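Long-range contact in nucleoporin NUP82 (Saccharomyces cerevisiae, PDB 3PBP), which serves as a structural component of the yeast nuclear pore complex, its N-terminal domain interacting with Nup116: residues A[298-310]-A[360-373]. The protein carries 1 engineered substitution. Residues are numbered along the deposited sequence; the frame is centred on the assembly and turned at random.
Sequences TATNIATILIDNG and IKSLITLPEQLGKL
The Asn301 carboxamide turns one face toward the backbone of Ser362, with ND2 4.3 Å from Ser362 CA. On that same side, but offset toward the backbone, Leu363 CD1 packs against Asn301 CB at 3.9 Å, beside the amide and not over it. At the amide's edge, OD1 lies near the carbonyl oxygen of Ile360, with no hydrogen bond between them. The Leu363 CG is anti to its carbonyl carbon (chi1 -58°), and this torsion carries CD1 across to the Ala303 methyl as well. Leu373 meets Ala303 CB through CD1. Ile305 splits its branches: Ile305 CG1 lies 3.6 Å from Thr365 CG2, the two side chains meeting at a slant, while Ile305 CG2 rests on Gly371 CA. Between the backbones, Gly371 N donates a nearly straight hydrogen bond of 2.8 Å to Leu306 O. Leu370 runs alongside Leu306, pointing the same way, with its CD2 3.9 Å from Leu306 CB. Its other methyl, CD1, is 3.7 Å from Asp308 CA. With an alanine here, Leu306 and the backbone at Asp308 would probably lose both methyl contacts, leaving a gap beside the turn. Asp308 OD1 accepts from Gly310 N, above the carboxylate plane, in an Asx turn. Strands 299-306 and 362-364 run parallel, 3° apart. Each is the first strand of its antiparallel run, 299-306 pairing with 313-319 and 362-364 with 372-376. This is the packing of innermost strands from successive blades in a beta-propeller, the fold of the Nup82 N-terminal domain.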
# COMPACT_ATOMS: atom_id res chain seq x y z
N THR A 298 14.37 -7.53 -7.11
CA THR A 298 13.31 -6.57 -6.81
C THR A 298 12.02 -7.25 -6.40
O THR A 298 11.65 -8.31 -6.92
CB THR A 298 13.02 -5.68 -8.03
OG1 THR A 298 14.25 -5.13 -8.53
CG2 THR A 298 12.08 -4.54 -7.64
N ALA A 299 11.34 -6.62 -5.44
CA ALA A 299 10.06 -7.12 -4.93
C ALA A 299 8.99 -6.94 -6.02
O ALA A 299 8.92 -5.89 -6.67
CB ALA A 299 9.69 -6.35 -3.67
N THR A 300 8.17 -7.97 -6.21
CA THR A 300 7.14 -7.93 -7.25
C THR A 300 5.70 -7.73 -6.77
O THR A 300 4.99 -6.83 -7.24
CB THR A 300 7.15 -9.21 -8.09
OG1 THR A 300 8.50 -9.52 -8.45
CG2 THR A 300 6.35 -9.01 -9.36
N ASN A 301 5.26 -8.60 -5.86
CA ASN A 301 3.91 -8.53 -5.33
C ASN A 301 3.85 -8.68 -3.83
O ASN A 301 4.81 -9.11 -3.19
CB ASN A 301 3.03 -9.63 -5.94
CG ASN A 301 3.13 -9.68 -7.44
OD1 ASN A 301 4.08 -10.25 -7.99
ND2 ASN A 301 2.17 -9.07 -8.13
N ILE A 302 2.71 -8.32 -3.27
CA ILE A 302 2.51 -8.46 -1.84
C ILE A 302 1.09 -9.01 -1.63
O ILE A 302 0.14 -8.65 -2.33
CB ILE A 302 2.71 -7.11 -1.11
CG1 ILE A 302 2.62 -7.34 0.40
CG2 ILE A 302 1.69 -6.08 -1.57
CD1 ILE A 302 2.96 -6.10 1.23
N ALA A 303 0.97 -9.93 -0.68
CA ALA A 303 -0.31 -10.54 -0.40
C ALA A 303 -0.45 -10.71 1.08
O ALA A 303 0.53 -10.80 1.81
CB ALA A 303 -0.39 -11.91 -1.08
N THR A 304 -1.70 -10.78 1.53
CA THR A 304 -1.97 -10.95 2.93
C THR A 304 -2.77 -12.23 3.10
O THR A 304 -3.77 -12.43 2.42
CB THR A 304 -2.73 -9.73 3.47
OG1 THR A 304 -1.78 -8.74 3.88
CG2 THR A 304 -3.58 -10.10 4.63
N ILE A 305 -2.31 -13.11 3.98
CA ILE A 305 -2.98 -14.38 4.21
C ILE A 305 -3.40 -14.55 5.65
O ILE A 305 -2.60 -14.45 6.58
CB ILE A 305 -2.08 -15.58 3.85
CG1 ILE A 305 -1.62 -15.46 2.40
CG2 ILE A 305 -2.84 -16.88 4.07
CD1 ILE A 305 -0.49 -14.46 2.20
N LEU A 306 -4.67 -14.86 5.83
CA LEU A 306 -5.24 -15.05 7.14
C LEU A 306 -4.82 -16.40 7.73
O LEU A 306 -4.87 -17.43 7.07
CB LEU A 306 -6.76 -14.93 7.02
CG LEU A 306 -7.52 -14.59 8.29
CD1 LEU A 306 -6.95 -13.34 8.93
CD2 LEU A 306 -8.96 -14.39 7.95
N ILE A 307 -4.41 -16.37 9.00
CA ILE A 307 -3.96 -17.55 9.73
C ILE A 307 -5.04 -18.17 10.64
O ILE A 307 -5.10 -19.38 10.81
CB ILE A 307 -2.74 -17.19 10.57
CG1 ILE A 307 -1.48 -17.44 9.77
CG2 ILE A 307 -2.71 -17.95 11.87
CD1 ILE A 307 -0.25 -17.05 10.55
N ASP A 308 -5.87 -17.33 11.24
CA ASP A 308 -6.94 -17.81 12.10
C ASP A 308 -8.17 -16.93 11.97
O ASP A 308 -8.40 -16.34 10.91
CB ASP A 308 -6.48 -17.84 13.56
CG ASP A 308 -6.11 -16.47 14.09
OD1 ASP A 308 -6.58 -15.46 13.52
OD2 ASP A 308 -5.36 -16.42 15.08
N ASN A 309 -8.96 -16.83 13.04
CA ASN A 309 -10.18 -16.02 13.02
C ASN A 309 -10.09 -14.80 13.90
O ASN A 309 -11.11 -14.25 14.31
CB ASN A 309 -11.37 -16.85 13.48
CG ASN A 309 -11.66 -18.01 12.56
OD1 ASN A 309 -11.99 -17.81 11.38
ND2 ASN A 309 -11.52 -19.23 13.08
N GLY A 310 -8.86 -14.37 14.19
CA GLY A 310 -8.65 -13.21 15.04
C GLY A 310 -7.76 -12.18 14.39
O GLY A 310 -6.95 -11.55 15.07
N ILE A 360 7.43 -15.60 -10.99
CA ILE A 360 6.15 -15.38 -10.34
C ILE A 360 5.40 -14.21 -10.96
O ILE A 360 5.81 -13.06 -10.80
CB ILE A 360 6.31 -15.11 -8.85
CG1 ILE A 360 7.05 -16.28 -8.18
CG2 ILE A 360 4.94 -14.94 -8.21
CD1 ILE A 360 7.36 -16.07 -6.71
N LYS A 361 4.30 -14.51 -11.64
CA LYS A 361 3.53 -13.46 -12.29
C LYS A 361 2.44 -12.86 -11.42
O LYS A 361 1.94 -11.77 -11.72
CB LYS A 361 2.97 -13.98 -13.63
CG LYS A 361 4.08 -14.24 -14.67
CD LYS A 361 3.61 -15.05 -15.88
CE LYS A 361 2.73 -14.22 -16.81
NZ LYS A 361 2.18 -15.03 -17.95
N SER A 362 2.06 -13.54 -10.33
CA SER A 362 1.05 -13.00 -9.42
C SER A 362 0.71 -13.90 -8.24
O SER A 362 0.92 -15.11 -8.28
CB SER A 362 -0.24 -12.69 -10.16
OG SER A 362 -1.03 -13.86 -10.25
N LEU A 363 0.19 -13.27 -7.18
CA LEU A 363 -0.20 -13.96 -5.95
C LEU A 363 -1.71 -13.81 -5.77
O LEU A 363 -2.28 -12.74 -6.03
CB LEU A 363 0.51 -13.36 -4.75
CG LEU A 363 2.04 -13.38 -4.81
CD1 LEU A 363 2.61 -12.70 -3.58
CD2 LEU A 363 2.53 -14.82 -4.93
N ILE A 364 -2.37 -14.88 -5.33
CA ILE A 364 -3.82 -14.87 -5.16
C ILE A 364 -4.23 -15.64 -3.91
O ILE A 364 -3.58 -16.62 -3.54
CB ILE A 364 -4.52 -15.50 -6.39
CG1 ILE A 364 -4.17 -14.71 -7.65
CG2 ILE A 364 -6.02 -15.54 -6.19
CD1 ILE A 364 -4.77 -15.26 -8.91
N THR A 365 -5.30 -15.18 -3.26
CA THR A 365 -5.81 -15.84 -2.07
C THR A 365 -7.31 -15.97 -2.14
O THR A 365 -7.98 -15.14 -2.76
CB THR A 365 -5.50 -15.07 -0.77
OG1 THR A 365 -5.56 -13.67 -1.03
CG2 THR A 365 -4.14 -15.46 -0.21
N LEU A 366 -7.82 -17.02 -1.51
CA LEU A 366 -9.25 -17.26 -1.47
C LEU A 366 -9.64 -17.24 -0.01
O LEU A 366 -9.25 -18.12 0.76
CB LEU A 366 -9.58 -18.61 -2.11
CG LEU A 366 -9.28 -18.70 -3.61
CD1 LEU A 366 -9.52 -20.11 -4.10
CD2 LEU A 366 -10.15 -17.72 -4.37
N PRO A 367 -10.40 -16.21 0.40
CA PRO A 367 -10.88 -16.00 1.77
C PRO A 367 -11.30 -17.29 2.48
O PRO A 367 -11.08 -17.45 3.68
CB PRO A 367 -12.06 -15.05 1.57
CG PRO A 367 -11.57 -14.19 0.45
CD PRO A 367 -10.97 -15.20 -0.52
N GLU A 368 -11.89 -18.21 1.73
CA GLU A 368 -12.34 -19.47 2.28
C GLU A 368 -11.25 -20.44 2.77
O GLU A 368 -11.56 -21.42 3.45
CB GLU A 368 -13.21 -20.21 1.27
CG GLU A 368 -14.51 -19.51 0.87
CD GLU A 368 -14.29 -18.25 0.05
OE1 GLU A 368 -13.37 -18.25 -0.80
OE2 GLU A 368 -15.04 -17.28 0.24
N GLN A 369 -9.99 -20.18 2.44
CA GLN A 369 -8.91 -21.07 2.86
C GLN A 369 -7.78 -20.39 3.60
O GLN A 369 -6.99 -19.67 3.00
CB GLN A 369 -8.33 -21.79 1.65
CG GLN A 369 -9.35 -22.50 0.80
CD GLN A 369 -8.79 -23.76 0.17
OE1 GLN A 369 -9.02 -24.87 0.66
NE2 GLN A 369 -8.01 -23.59 -0.91
N LEU A 370 -7.70 -20.63 4.91
CA LEU A 370 -6.66 -20.03 5.73
C LEU A 370 -5.28 -20.57 5.40
O LEU A 370 -5.15 -21.67 4.87
CB LEU A 370 -6.93 -20.29 7.21
CG LEU A 370 -8.24 -19.80 7.83
CD1 LEU A 370 -8.13 -19.93 9.32
CD2 LEU A 370 -8.52 -18.34 7.47
N GLY A 371 -4.25 -19.80 5.71
CA GLY A 371 -2.88 -20.22 5.48
C GLY A 371 -2.50 -20.82 4.14
O GLY A 371 -1.52 -21.56 4.07
N LYS A 372 -3.26 -20.52 3.09
CA LYS A 372 -2.95 -21.05 1.77
C LYS A 372 -2.85 -19.90 0.78
O LYS A 372 -3.65 -18.98 0.78
CB LYS A 372 -4.03 -22.02 1.29
CG LYS A 372 -4.15 -23.29 2.12
CD LYS A 372 -5.21 -24.22 1.53
CE LYS A 372 -5.48 -25.42 2.42
NZ LYS A 372 -6.52 -26.30 1.81
N LEU A 373 -1.85 -19.98 -0.09
CA LEU A 373 -1.63 -18.94 -1.07
C LEU A 373 -1.40 -19.55 -2.44
O LEU A 373 -0.68 -20.54 -2.58
CB LEU A 373 -0.40 -18.13 -0.64
CG LEU A 373 0.25 -17.22 -1.67
CD1 LEU A 373 -0.63 -16.03 -1.92
CD2 LEU A 373 1.60 -16.78 -1.16